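PDB 3L7T: VOC domain-containing protein from Streptococcus mutans, which binds zinc, belongs to the glyoxalase/bleomycin resistance/dioxygenase (VOC) superfamily and may act as a lactoylglutathione lyase. Local coordinates for the interface of chains A and B. Coordinates in Å, arbitrary orientation; residue numbers count along the deposited sequence, not the author numbering. Chains: chain A/B, Putative uncharacterized protein.

Contact 1: the interface of chains A and B. Residues chain A 8, 12, 55, 57; chain B 83-84.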
# COMPACT_ATOMS: atom_id res chain seq x y z
N HIS A 8 3.68 8.69 -1.02
CA HIS A 8 3.94 7.57 -1.94
C HIS A 8 3.60 6.23 -1.30
O HIS A 8 3.45 6.12 -0.06
CB HIS A 8 5.41 7.60 -2.44
CG HIS A 8 6.43 7.28 -1.38
ND1 HIS A 8 7.06 8.25 -0.63
CD2 HIS A 8 6.99 6.10 -1.02
CE1 HIS A 8 7.96 7.67 0.16
NE2 HIS A 8 7.90 6.37 -0.03
N ILE A 12 7.16 -4.16 -3.74
CA ILE A 12 8.27 -5.02 -4.15
C ILE A 12 7.81 -5.97 -5.25
O ILE A 12 6.74 -6.54 -5.17
CB ILE A 12 8.81 -5.82 -2.95
CG1 ILE A 12 9.52 -4.84 -1.99
CG2 ILE A 12 9.78 -6.96 -3.42
CD1 ILE A 12 10.07 -5.42 -0.71
N GLU A 55 6.34 3.71 -5.74
CA GLU A 55 7.76 3.39 -5.78
C GLU A 55 7.88 1.90 -5.98
O GLU A 55 7.54 1.15 -5.08
CB GLU A 55 8.44 3.74 -4.45
CG GLU A 55 8.57 5.21 -4.15
CD GLU A 55 9.46 5.46 -2.95
OE1 GLU A 55 9.66 4.52 -2.14
OE2 GLU A 55 9.78 6.65 -2.75
N PHE A 57 10.18 -1.37 -6.25
CA PHE A 57 11.51 -1.86 -5.93
C PHE A 57 11.66 -3.26 -6.43
O PHE A 57 10.84 -4.11 -6.12
CB PHE A 57 11.74 -1.88 -4.42
CG PHE A 57 11.89 -0.52 -3.80
CD1 PHE A 57 13.15 0.04 -3.62
CD2 PHE A 57 10.78 0.14 -3.30
CE1 PHE A 57 13.32 1.27 -2.98
CE2 PHE A 57 10.93 1.36 -2.61
CZ PHE A 57 12.21 1.92 -2.47
N ARG B 83 4.67 -2.58 0.16
CA ARG B 83 5.80 -2.63 1.04
C ARG B 83 5.62 -1.61 2.18
O ARG B 83 5.63 -1.99 3.35
CB ARG B 83 7.08 -2.38 0.24
CG ARG B 83 8.32 -2.40 1.09
CD ARG B 83 9.50 -1.79 0.35
NE ARG B 83 10.72 -2.10 1.10
CZ ARG B 83 11.92 -1.65 0.78
NH1 ARG B 83 12.08 -0.81 -0.25
NH2 ARG B 83 12.97 -1.98 1.54
N HIS B 84 5.48 -0.33 1.86
CA HIS B 84 5.27 0.66 2.94
C HIS B 84 4.58 1.90 2.40
O HIS B 84 4.32 1.99 1.22
CB HIS B 84 6.58 1.06 3.63
CG HIS B 84 7.54 1.79 2.73
ND1 HIS B 84 8.76 1.26 2.38
CD2 HIS B 84 7.48 3.02 2.17
CE1 HIS B 84 9.39 2.11 1.60
NE2 HIS B 84 8.62 3.17 1.43
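A:Phe57 offers one face of its ring to the guanidinium group of B:Arg83, a cation-pi contact between two copies of a vicinal oxygen chelate (VOC) protein. NH1 of B:Arg83 stands 3.3 Å from the centroid of the A:Phe57 ring, over its centre. The guanidinium does not lie flat on the ring: the two planes are 84° apart, and the arginine points one nitrogen edge-on into the aromatic face. The arginine reaches that far because its CG is anti to the backbone N (chi1 180°) and the chain stays extended as far as NE. On the way it passes A:Ile12, whose ethyl arm crosses the aliphatic stretch, with CD1 of A:Ile12 3.8 Å from CD of B:Arg83, a contact that probably steadies the aliphatic part of the chain.

Beside this pair, B:His84 turns an edge of its imidazole towards A:His8, both of them zinc-binding residues, with NE2 of B:His84 3.6 Å from NE2 of A:His8, which lies in the plane of the B:His84 ring. A:Glu55, a further zinc-binding residue, comes in from the same chain as A:His8, its carboxylate oxygen OE2 over the centre of the A:His8 ring, 3.2 Å above the plane of that imidazole. OE1 of the same carboxylate lies 4.0 Å from NE2 of B:His84, the two flat groups being turned 82° from each other.

Contact 2: the interface of chains A and B. Residues chain A 7-8, 55; chain B 84, 86, 131, 133.
An antiparallel beta bridge joins the edges of two subunits here, pairing A:His8 of strand 5-12 with B:Ala86 of strand 81-88 and bringing zinc-binding residues of both chains together. The amide N of B:Ala86 donates to the carbonyl O of A:His8 at 2.9 Å, and the N of A:His7 donates to the carbonyl O of B:Ala86 at 2.8 Å.

The side chains around the bridge probably help hold its register. The rings of A:His7 and B:His133 stack with centroids 3.6 Å apart and planes 20° from parallel, each offset toward the other's rim. A chi1 of -178° on A:His7 places its ring over that face. ND1 of A:His8 donates to ND1 of A:His7 over 2.7 Å, nearly straight (174° at H) and within both ring planes, which fixes how the A:His8 imidazole is turned. That ring has the methyl group of B:Ala86 over one face and the A:Glu55 carboxylate over the other, while B:His133 meets it edge-to-face. At its rim, in plane, comes B:Glu131, with OE2 3.3 Å from CE1 of A:His8. The site thereby assembles the metal-binding side chains A:His8, A:Glu55, B:His84 and B:Glu131 from two subunits, consistent with a zinc site shared between them, as in glyoxalase I relatives.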
# COMPACT_ATOMS: atom_id res chain seq x y z
N HIS A 7 2.08 10.51 0.43
CA HIS A 7 3.16 10.97 -0.43
C HIS A 7 3.48 9.92 -1.48
O HIS A 7 3.56 10.21 -2.68
CB HIS A 7 4.40 11.24 0.42
CG HIS A 7 5.55 11.75 -0.39
ND1 HIS A 7 6.50 10.92 -0.93
CD2 HIS A 7 5.87 13.00 -0.79
CE1 HIS A 7 7.35 11.64 -1.65
NE2 HIS A 7 7.00 12.91 -1.56
N HIS A 8 3.68 8.69 -1.02
CA HIS A 8 3.94 7.57 -1.94
C HIS A 8 3.60 6.23 -1.30
O HIS A 8 3.45 6.12 -0.06
CB HIS A 8 5.41 7.60 -2.44
CG HIS A 8 6.43 7.28 -1.38
ND1 HIS A 8 7.06 8.25 -0.63
CD2 HIS A 8 6.99 6.10 -1.02
CE1 HIS A 8 7.96 7.67 0.16
NE2 HIS A 8 7.90 6.37 -0.03
N GLU A 55 6.34 3.71 -5.74
CA GLU A 55 7.76 3.39 -5.78
C GLU A 55 7.88 1.90 -5.98
O GLU A 55 7.54 1.15 -5.08
CB GLU A 55 8.44 3.74 -4.45
CG GLU A 55 8.57 5.21 -4.15
CD GLU A 55 9.46 5.46 -2.95
OE1 GLU A 55 9.66 4.52 -2.14
OE2 GLU A 55 9.78 6.65 -2.75
N HIS B 84 5.48 -0.33 1.86
CA HIS B 84 5.27 0.66 2.94
C HIS B 84 4.58 1.90 2.40
O HIS B 84 4.32 1.99 1.22
CB HIS B 84 6.58 1.06 3.63
CG HIS B 84 7.54 1.79 2.73
ND1 HIS B 84 8.76 1.26 2.38
CD2 HIS B 84 7.48 3.02 2.17
CE1 HIS B 84 9.39 2.11 1.60
NE2 HIS B 84 8.62 3.17 1.43
N ALA B 86 3.93 6.15 2.83
CA ALA B 86 4.55 7.38 3.30
C ALA B 86 3.50 8.48 3.25
O ALA B 86 2.74 8.56 2.30
CB ALA B 86 5.76 7.77 2.43
N GLU B 131 6.00 6.15 6.84
CA GLU B 131 7.03 7.13 6.63
C GLU B 131 6.42 8.53 6.73
O GLU B 131 5.34 8.78 6.24
CB GLU B 131 7.64 6.90 5.25
CG GLU B 131 8.93 7.62 5.00
CD GLU B 131 9.45 7.35 3.57
OE1 GLU B 131 9.39 6.19 3.09
OE2 GLU B 131 9.78 8.32 2.88
N HIS B 133 7.20 12.29 5.33
CA HIS B 133 8.00 12.71 4.18
C HIS B 133 7.63 14.15 3.84
O HIS B 133 6.46 14.47 3.82
CB HIS B 133 7.70 11.79 2.99
CG HIS B 133 8.71 11.87 1.90
ND1 HIS B 133 8.88 13.00 1.13
CD2 HIS B 133 9.63 10.98 1.47
CE1 HIS B 133 9.79 12.76 0.20
NE2 HIS B 133 10.25 11.54 0.38

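Contact 3: the interface of chains A and B. Residues chain A 81-82; chain B 11, 72, 82-85, 128.
The start of strand 81-88 in chain A, A:Gly81 and A:Leu82, meets strands 5-12 and 81-88 of chain B and the loops carrying B:Leu128 and B:Arg72. A:Leu82 pairs with B:Leu11 in an antiparallel beta bridge, and its side chain enters a pocket of aliphatic groups. CB of A:Leu82 faces CB of its symmetry mate B:Leu82 at 3.4 Å, closer than two aliphatic carbons normally pack. With CG beside its backbone N (chi1 -61°), A:Leu82 carries its branches toward chain B, where the methyl CD1 rests 3.5 Å from CA of B:His84. B:Leu128 crosses the same side chain at about a right angle, its CD1 3.8 Å from CG of A:Leu82.

Two waters bind the polar backbone around this apolar contact. Water 1 links the carbonyl O of A:Leu82, 2.8 Å away, to N of B:Leu82. Water 2 lies 3.0 Å from N of A:Leu82, and also bonds to O of B:Leu82 and to NE of B:Arg72, in the plane of that guanidinium. B:Arg72 NH2 donates to O of B:Arg83 at 3.1 Å, tying its loop to the strand. In the fold the site lies where strand 81-88 begins, beside strand 5-12 of the partner, close to the two-fold axis of the two-chain assembly.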
# COMPACT_ATOMS: atom_id res chain seq x y z
N GLY A 81 -0.17 -6.02 7.22
CA GLY A 81 0.57 -5.02 6.46
C GLY A 81 -0.26 -4.53 5.31
O GLY A 81 -1.44 -4.80 5.23
N LEU A 82 0.38 -3.88 4.34
CA LEU A 82 -0.38 -3.38 3.22
C LEU A 82 -0.89 -4.46 2.29
O LEU A 82 -0.15 -5.37 1.91
CB LEU A 82 0.41 -2.35 2.44
CG LEU A 82 0.80 -1.13 3.25
CD1 LEU A 82 2.00 -0.44 2.57
CD2 LEU A 82 -0.39 -0.17 3.29
N LEU B 11 -5.08 -2.19 4.22
CA LEU B 11 -4.11 -2.88 5.04
C LEU B 11 -4.76 -3.81 6.03
O LEU B 11 -5.95 -3.65 6.37
CB LEU B 11 -3.17 -1.89 5.73
CG LEU B 11 -3.74 -0.96 6.79
CD1 LEU B 11 -3.39 -1.54 8.16
CD2 LEU B 11 -3.09 0.42 6.65
N ARG B 72 3.74 -9.97 9.25
CA ARG B 72 4.39 -9.43 8.06
C ARG B 72 5.82 -9.97 7.96
O ARG B 72 6.53 -10.08 8.96
CB ARG B 72 4.40 -7.90 8.14
CG ARG B 72 5.11 -7.22 6.97
CD ARG B 72 4.91 -5.69 7.04
NE ARG B 72 5.57 -5.02 5.92
CZ ARG B 72 6.87 -4.79 5.82
NH1 ARG B 72 7.69 -5.05 6.84
NH2 ARG B 72 7.34 -4.15 4.76
N LEU B 82 2.71 -4.90 -1.60
CA LEU B 82 2.85 -3.54 -1.08
C LEU B 82 3.76 -3.54 0.14
O LEU B 82 3.68 -4.44 1.01
CB LEU B 82 1.47 -2.99 -0.70
CG LEU B 82 0.59 -2.77 -1.92
CD1 LEU B 82 -0.83 -2.50 -1.42
CD2 LEU B 82 1.08 -1.63 -2.80
N ARG B 83 4.67 -2.58 0.16
CA ARG B 83 5.80 -2.63 1.04
C ARG B 83 5.62 -1.61 2.18
O ARG B 83 5.63 -1.99 3.35
CB ARG B 83 7.08 -2.38 0.24
CG ARG B 83 8.32 -2.40 1.09
CD ARG B 83 9.50 -1.79 0.35
NE ARG B 83 10.72 -2.10 1.10
CZ ARG B 83 11.92 -1.65 0.78
NH1 ARG B 83 12.08 -0.81 -0.25
NH2 ARG B 83 12.97 -1.98 1.54
N HIS B 84 5.48 -0.33 1.86
CA HIS B 84 5.27 0.66 2.94
C HIS B 84 4.58 1.90 2.40
O HIS B 84 4.32 1.99 1.22
CB HIS B 84 6.58 1.06 3.63
CG HIS B 84 7.54 1.79 2.73
ND1 HIS B 84 8.76 1.26 2.38
CD2 HIS B 84 7.48 3.02 2.17
CE1 HIS B 84 9.39 2.11 1.60
NE2 HIS B 84 8.62 3.17 1.43
N LEU B 85 4.10 2.73 3.32
CA LEU B 85 3.23 3.84 2.99
C LEU B 85 3.83 5.09 3.61
O LEU B 85 4.22 5.08 4.79
CB LEU B 85 1.85 3.56 3.60
CG LEU B 85 0.73 4.54 3.30
CD1 LEU B 85 0.44 4.65 1.83
CD2 LEU B 85 -0.55 4.06 4.03
N LEU B 128 4.25 -2.56 10.32
CA LEU B 128 4.11 -1.97 8.97
C LEU B 128 4.93 -0.69 8.92
O LEU B 128 4.74 0.19 9.76
CB LEU B 128 2.64 -1.62 8.72
CG LEU B 128 2.28 -0.96 7.39
CD1 LEU B 128 3.00 -1.68 6.25
CD2 LEU B 128 0.77 -1.02 7.21
O HOH W 1 0.83 -6.82 -0.32
O HOH W 2 3.30 -4.34 4.09

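The contacts follow one strand, B:81-88, across the interface. Contact 1 lies about 8 Å from contact 2 and about 9 Å from contact 3, while contacts 2 and 3 are about 11 Å apart, all measured between the centres of their C-alpha atoms. B:His84 belongs to all three; contacts 1 and 2 also share A:His8 and A:Glu55, and contacts 1 and 3 share B:Arg83. Leucine packing near the two-fold axis and strand pairing farther along can therefore help position one metal-binding residue. Symmetry repeats the set, which would couple chain pairing to zinc-site geometry if this assembly is the biological one.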